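Local coordinates for R-imine reductase (Streptomyces kanamyceticus, PDB 3ZGY), which catalyses the R-selective, NADPH-dependent reduction of an imine substrate, at residues D[254-259]-D[281-286]; D[287-292]-D[300-305]. One frame throughout, in Å; residues are numbered along the deposited sequence.

Contact 1: D[254-259]-D[281-286]; sequences THLATM and ALADRA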
loop_
_atom_site.group_PDB
_atom_site.type_symbol
_atom_site.label_atom_id
_atom_site.label_comp_id
_atom_site.label_asym_id
_atom_site.label_seq_id
_atom_site.Cartn_x
_atom_site.Cartn_y
_atom_site.Cartn_z
ATOM N N THR D 254 4.353 -20.018 -8.734
ATOM C CA THR D 254 5.095 -20.042 -7.455
ATOM C C THR D 254 4.349 -19.316 -6.327
ATOM O O THR D 254 4.368 -19.743 -5.168
ATOM C CB THR D 254 6.517 -19.309 -7.500
ATOM O OG1 THR D 254 6.902 -19.037 -8.838
ATOM C CG2 THR D 254 7.647 -20.128 -6.817
ATOM N N HIS D 255 3.733 -18.185 -6.647
ATOM C CA HIS D 255 2.983 -17.408 -5.643
ATOM C C HIS D 255 1.896 -18.256 -5.002
ATOM O O HIS D 255 1.665 -18.198 -3.803
ATOM C CB HIS D 255 2.385 -16.138 -6.295
ATOM C CG HIS D 255 3.400 -15.067 -6.588
ATOM N ND1 HIS D 255 3.478 -13.904 -5.860
ATOM C CD2 HIS D 255 4.393 -14.996 -7.507
ATOM C CE1 HIS D 255 4.456 -13.148 -6.328
ATOM N NE2 HIS D 255 5.033 -13.791 -7.328
ATOM N N LEU D 256 1.248 -19.053 -5.847
ATOM C CA LEU D 256 0.005 -19.804 -5.543
ATOM C C LEU D 256 -0.048 -20.646 -4.297
ATOM O O LEU D 256 -0.997 -20.574 -3.518
ATOM C CB LEU D 256 -0.224 -20.762 -6.705
ATOM C CG LEU D 256 -1.332 -20.553 -7.701
ATOM C CD1 LEU D 256 -1.910 -19.144 -7.709
ATOM C CD2 LEU D 256 -0.725 -20.928 -9.045
ATOM N N ALA D 257 0.958 -21.494 -4.140
ATOM C CA ALA D 257 1.074 -22.311 -2.944
ATOM C C ALA D 257 1.112 -21.438 -1.684
ATOM O O ALA D 257 0.413 -21.709 -0.699
ATOM C CB ALA D 257 2.331 -23.131 -3.012
ATOM N N THR D 258 1.906 -20.374 -1.741
ATOM C CA THR D 258 2.006 -19.446 -0.628
ATOM C C THR D 258 0.720 -18.714 -0.335
ATOM O O THR D 258 0.379 -18.535 0.833
ATOM C CB THR D 258 3.035 -18.400 -0.902
ATOM O OG1 THR D 258 4.154 -19.021 -1.537
ATOM C CG2 THR D 258 3.461 -17.820 0.355
ATOM N N MET D 259 -0.052 -18.384 -1.375
ATOM C CA MET D 259 -1.339 -17.766 -1.137
ATOM C C MET D 259 -2.279 -18.723 -0.419
ATOM O O MET D 259 -3.133 -18.268 0.369
ATOM C CB MET D 259 -1.993 -17.273 -2.432
ATOM C CG MET D 259 -1.111 -16.457 -3.370
ATOM S SD MET D 259 -2.058 -15.619 -4.660
ATOM C CE MET D 259 -0.967 -14.236 -5.053
ATOM N N ALA D 281 -8.012 -15.700 -5.511
ATOM C CA ALA D 281 -8.925 -15.659 -6.626
ATOM C C ALA D 281 -8.282 -14.998 -7.864
ATOM O O ALA D 281 -8.285 -15.611 -8.947
ATOM C CB ALA D 281 -10.222 -14.970 -6.257
ATOM N N LEU D 282 -7.711 -13.791 -7.721
ATOM C CA LEU D 282 -7.152 -13.132 -8.895
ATOM C C LEU D 282 -6.105 -13.972 -9.497
ATOM O O LEU D 282 -6.081 -14.165 -10.695
ATOM C CB LEU D 282 -6.561 -11.741 -8.605
ATOM C CG LEU D 282 -7.537 -10.685 -8.085
ATOM C CD1 LEU D 282 -6.778 -9.407 -7.893
ATOM C CD2 LEU D 282 -8.751 -10.477 -8.965
ATOM N N ALA D 283 -5.217 -14.498 -8.702
ATOM C CA ALA D 283 -4.138 -15.294 -9.307
ATOM C C ALA D 283 -4.666 -16.574 -10.013
ATOM O O ALA D 283 -4.063 -17.038 -10.975
ATOM C CB ALA D 283 -3.084 -15.641 -8.288
ATOM N N ASP D 284 -5.784 -17.116 -9.547
ATOM C CA ASP D 284 -6.347 -18.286 -10.205
ATOM C C ASP D 284 -6.732 -17.959 -11.640
ATOM O O ASP D 284 -6.423 -18.706 -12.569
ATOM C CB ASP D 284 -7.576 -18.822 -9.438
ATOM C CG ASP D 284 -7.195 -19.684 -8.216
ATOM O OD1 ASP D 284 -6.029 -20.194 -8.126
ATOM O OD2 ASP D 284 -8.082 -19.822 -7.338
ATOM N N ARG D 285 -7.447 -16.854 -11.799
ATOM C CA ARG D 285 -7.868 -16.399 -13.114
ATOM C C ARG D 285 -6.682 -16.238 -14.061
ATOM O O ARG D 285 -6.737 -16.663 -15.206
ATOM C CB ARG D 285 -8.541 -15.075 -12.994
ATOM C CG ARG D 285 -9.830 -15.130 -12.234
ATOM C CD ARG D 285 -10.504 -13.768 -12.251
ATOM N NE ARG D 285 -11.473 -13.689 -11.175
ATOM C CZ ARG D 285 -11.984 -12.570 -10.661
ATOM N NH1 ARG D 285 -11.629 -11.363 -11.088
ATOM N NH2 ARG D 285 -12.861 -12.676 -9.674
ATOM N N ALA D 286 -5.586 -15.663 -13.583
ATOM C CA ALA D 286 -4.439 -15.516 -14.452
ATOM C C ALA D 286 -3.921 -16.887 -14.878
ATOM O O ALA D 286 -3.462 -17.058 -16.020
ATOM C CB ALA D 286 -3.332 -14.711 -13.781
#

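Contact 2: D[287-292]-D[300-305]; sequences VADGHG and IEQFRT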
loop_
_atom_site.group_PDB
_atom_site.type_symbol
_atom_site.label_atom_id
_atom_site.label_comp_id
_atom_site.label_asym_id
_atom_site.label_seq_id
_atom_site.Cartn_x
_atom_site.Cartn_y
_atom_site.Cartn_z
ATOM N N VAL D 287 -3.989 -17.850 -13.955
ATOM C CA VAL D 287 -3.438 -19.174 -14.217
ATOM C C VAL D 287 -4.295 -19.832 -15.287
ATOM O O VAL D 287 -3.764 -20.392 -16.247
ATOM C CB VAL D 287 -3.329 -20.013 -12.929
ATOM C CG1 VAL D 287 -3.340 -21.506 -13.223
ATOM C CG2 VAL D 287 -2.053 -19.630 -12.190
ATOM N N ALA D 288 -5.609 -19.686 -15.114
ATOM C CA ALA D 288 -6.613 -20.164 -16.051
ATOM C C ALA D 288 -6.556 -19.517 -17.438
ATOM O O ALA D 288 -7.175 -20.028 -18.341
ATOM C CB ALA D 288 -8.021 -19.971 -15.471
ATOM N N ASP D 289 -5.893 -18.381 -17.604
ATOM C CA ASP D 289 -5.714 -17.786 -18.926
ATOM C C ASP D 289 -4.311 -18.096 -19.377
ATOM O O ASP D 289 -3.766 -17.406 -20.217
ATOM C CB ASP D 289 -5.898 -16.257 -18.886
ATOM C CG ASP D 289 -7.315 -15.841 -18.537
ATOM O OD1 ASP D 289 -8.174 -16.734 -18.323
ATOM O OD2 ASP D 289 -7.551 -14.607 -18.457
ATOM N N GLY D 290 -3.703 -19.105 -18.779
ATOM C CA GLY D 290 -2.389 -19.555 -19.194
ATOM C C GLY D 290 -1.276 -18.598 -18.871
ATOM O O GLY D 290 -0.226 -18.653 -19.503
ATOM N N HIS D 291 -1.492 -17.713 -17.900
ATOM C CA HIS D 291 -0.428 -16.800 -17.492
ATOM C C HIS D 291 0.371 -17.301 -16.297
ATOM O O HIS D 291 1.269 -16.593 -15.799
ATOM C CB HIS D 291 -0.987 -15.411 -17.241
ATOM C CG HIS D 291 -1.145 -14.601 -18.488
ATOM N ND1 HIS D 291 -0.062 -14.095 -19.177
ATOM C CD2 HIS D 291 -2.247 -14.200 -19.162
ATOM C CE1 HIS D 291 -0.489 -13.422 -20.228
ATOM N NE2 HIS D 291 -1.811 -13.471 -20.241
ATOM N N GLY D 292 0.095 -18.536 -15.879
ATOM C CA GLY D 292 0.820 -19.166 -14.775
ATOM C C GLY D 292 2.324 -18.985 -14.840
ATOM O O GLY D 292 2.991 -18.853 -13.800
ATOM N N ILE D 300 -2.275 -7.532 -14.470
ATOM C CA ILE D 300 -2.912 -6.306 -14.959
ATOM C C ILE D 300 -4.099 -6.651 -15.873
ATOM O O ILE D 300 -5.092 -5.912 -15.892
ATOM C CB ILE D 300 -1.898 -5.362 -15.664
ATOM C CG1 ILE D 300 -2.522 -4.017 -16.005
ATOM C CG2 ILE D 300 -1.357 -5.969 -16.952
ATOM C CD1 ILE D 300 -2.646 -3.089 -14.828
ATOM N N GLU D 301 -4.033 -7.768 -16.600
ATOM C CA GLU D 301 -5.186 -8.219 -17.434
ATOM C C GLU D 301 -6.449 -8.515 -16.641
ATOM O O GLU D 301 -7.559 -8.253 -17.083
ATOM C CB GLU D 301 -4.791 -9.409 -18.274
ATOM C CG GLU D 301 -3.813 -8.961 -19.361
ATOM C CD GLU D 301 -3.213 -10.094 -20.176
ATOM O OE1 GLU D 301 -3.674 -11.245 -20.040
ATOM O OE2 GLU D 301 -2.287 -9.822 -20.967
ATOM N N GLN D 302 -6.271 -8.983 -15.419
ATOM C CA GLN D 302 -7.386 -9.202 -14.522
ATOM C C GLN D 302 -7.992 -7.898 -14.059
ATOM O O GLN D 302 -9.210 -7.776 -13.932
ATOM C CB GLN D 302 -6.904 -10.002 -13.323
ATOM C CG GLN D 302 -7.182 -11.474 -13.429
ATOM C CD GLN D 302 -6.706 -12.094 -14.730
ATOM O OE1 GLN D 302 -5.510 -12.099 -15.059
ATOM N NE2 GLN D 302 -7.643 -12.657 -15.462
ATOM N N PHE D 303 -7.144 -6.889 -13.856
ATOM C CA PHE D 303 -7.631 -5.574 -13.429
ATOM C C PHE D 303 -8.240 -4.710 -14.532
ATOM O O PHE D 303 -9.034 -3.837 -14.260
ATOM C CB PHE D 303 -6.530 -4.847 -12.710
ATOM C CG PHE D 303 -6.334 -5.346 -11.315
ATOM C CD1 PHE D 303 -7.091 -4.833 -10.270
ATOM C CD2 PHE D 303 -5.449 -6.381 -11.068
ATOM C CE1 PHE D 303 -6.926 -5.275 -8.991
ATOM C CE2 PHE D 303 -5.260 -6.830 -9.782
ATOM C CZ PHE D 303 -6.018 -6.293 -8.740
ATOM N N ARG D 304 -7.925 -5.022 -15.772
ATOM C CA ARG D 304 -8.605 -4.432 -16.902
ATOM C C ARG D 304 -9.998 -4.945 -17.269
ATOM O O ARG D 304 -10.647 -4.286 -18.057
ATOM C CB ARG D 304 -7.713 -4.571 -18.102
ATOM C CG ARG D 304 -6.549 -3.595 -18.026
ATOM C CD ARG D 304 -5.508 -3.935 -19.075
ATOM N NE ARG D 304 -4.413 -2.992 -18.967
ATOM C CZ ARG D 304 -3.211 -3.203 -19.457
ATOM N NH1 ARG D 304 -2.956 -4.331 -20.092
ATOM N NH2 ARG D 304 -2.264 -2.274 -19.308
ATOM N N THR D 305 -10.440 -6.102 -16.767
ATOM C CA THR D 305 -11.769 -6.677 -17.090
ATOM C C THR D 305 -12.866 -6.551 -16.035
ATOM O O THR D 305 -12.706 -7.064 -14.962
ATOM C CB THR D 305 -11.654 -8.221 -17.289
ATOM O OG1 THR D 305 -10.320 -8.648 -17.655
ATOM C CG2 THR D 305 -12.658 -8.697 -18.315
#

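Contact 1: D[254-259]-D[281-286]
Leu256 and Met259 meet Ala283 inside an antiparallel helical hairpin, in which helix 252-269 turns through a short connection into helix 274-291. The two local axes run in nearly opposite senses, 150° apart, and approach to 10.3 Å. That is a fairly wide spacing, and the backbones are nearest at Leu256 and Ala283, whose CA atoms lie 7.2 Å apart. The gap is bridged from one side by the longer side chains, while the other helix offers little more than a methyl group. Ala283 points its CB at the partner helix, and two residues one turn apart close on it. Leu256 brings one branch, with CD1 3.7 Å from Ala283 CB. Met259 comes in with its sulfur, SD lying 3.8 Å from Ala283 CB, and its terminal methyl CE follows at 4.1 Å from that same CB. The thioether gets there because Met259 CG stands beside the backbone N, opposite the carbonyl carbon (chi1 -48°), and the chain beyond it runs out extended. All of this is apolar packing. At the margin, Leu256 CD1 passes 4.3 Å from Asp284 OD1, but that carboxylate has its real partner on its own helix, in a salt bridge to Lys280. Leu256 also leans on Lys280 and Val287, whereas Met259 reaches Tyr296 and, across the dimer interface, Trp195 of the second subunit. Here small meets large, with an alanine methyl set against a leucine branch and a methionine sulfur, both from the partner helix, in an antiparallel helical hairpin of the all-helical C-terminal part of the chain.

Contact 2: D[287-292]-D[300-305]
The imidazole of His291 and the carboxylate of Glu301 stand almost perpendicular, their planes 77° apart. Glu301 OE1 approaches the ring obliquely at its NE2 corner: NE2 lies 2.9 Å from OE1, and His291 CD2 is 3.4 Å from that same oxygen. The second oxygen hangs back, with OE2 3.8 Å from His291 NE2. Within 300-305, Ile300 CG1 lies over one face of the Arg304 guanidinium. Glu301 reaches across because its chain is extended beyond CG (chi2 173°), so the carboxylate is carried out from the short helix. On its other nitrogen, ND1, the ring is hydrogen-bonded to Ser294, which helps fix its rotation. Beside this pair, Asp289 and Gln302 reach for each other from the two segments, carboxylate and amide planes turned 60° to each other. Gln302 NE2 lies 3.6 Å from Asp289 OD2, a loose polar approach. Asp289 OD2 and Glu301 OE1 are 5.4 Å apart, near enough that the two acids may disfavour each other slightly. Asp289 and His291 flank Gly290 at a helix terminus; Gly290, with positive phi, is the C-prime residue of a Schellman motif, its N bonded to Val287 O at 2.8 Å and His291 N probably to Ala286 O. In 300-305 the Thr305 hydroxyl turns back onto the chain, OG1 donating to Glu301 O at 2.8 Å in the carbonyl plane. The contact thus sets the C-terminal end of helix 274-291 against the short helix 300-304; Val287 packs on helix 252-269, while Ile300 and Phe303 meet the second subunit.

Coming from the N terminus, the chain passes the nucleotide-binding part and then the long helices before it enters helix 252-269. Contact 1 closes the hairpin between helices 252-269 and 274-291, bringing 281-286 against 254-259 across 21 mostly helical residues. Contact 2 opens just after, at residue 287 on the same helix 274-291, and closes a much shorter loop of seven non-helical residues by docking 300-305. The two are in series, neither enclosing nor crossing the other. Their centres are 11 Å apart, and they join directly where Leu282 packs on Phe303 and Arg285 and Ala286 on Gln302; Ala286 O probably also accepts the His291 backbone N-H. Helix 274-291 is therefore the shared element, and both contacts border the second subunit.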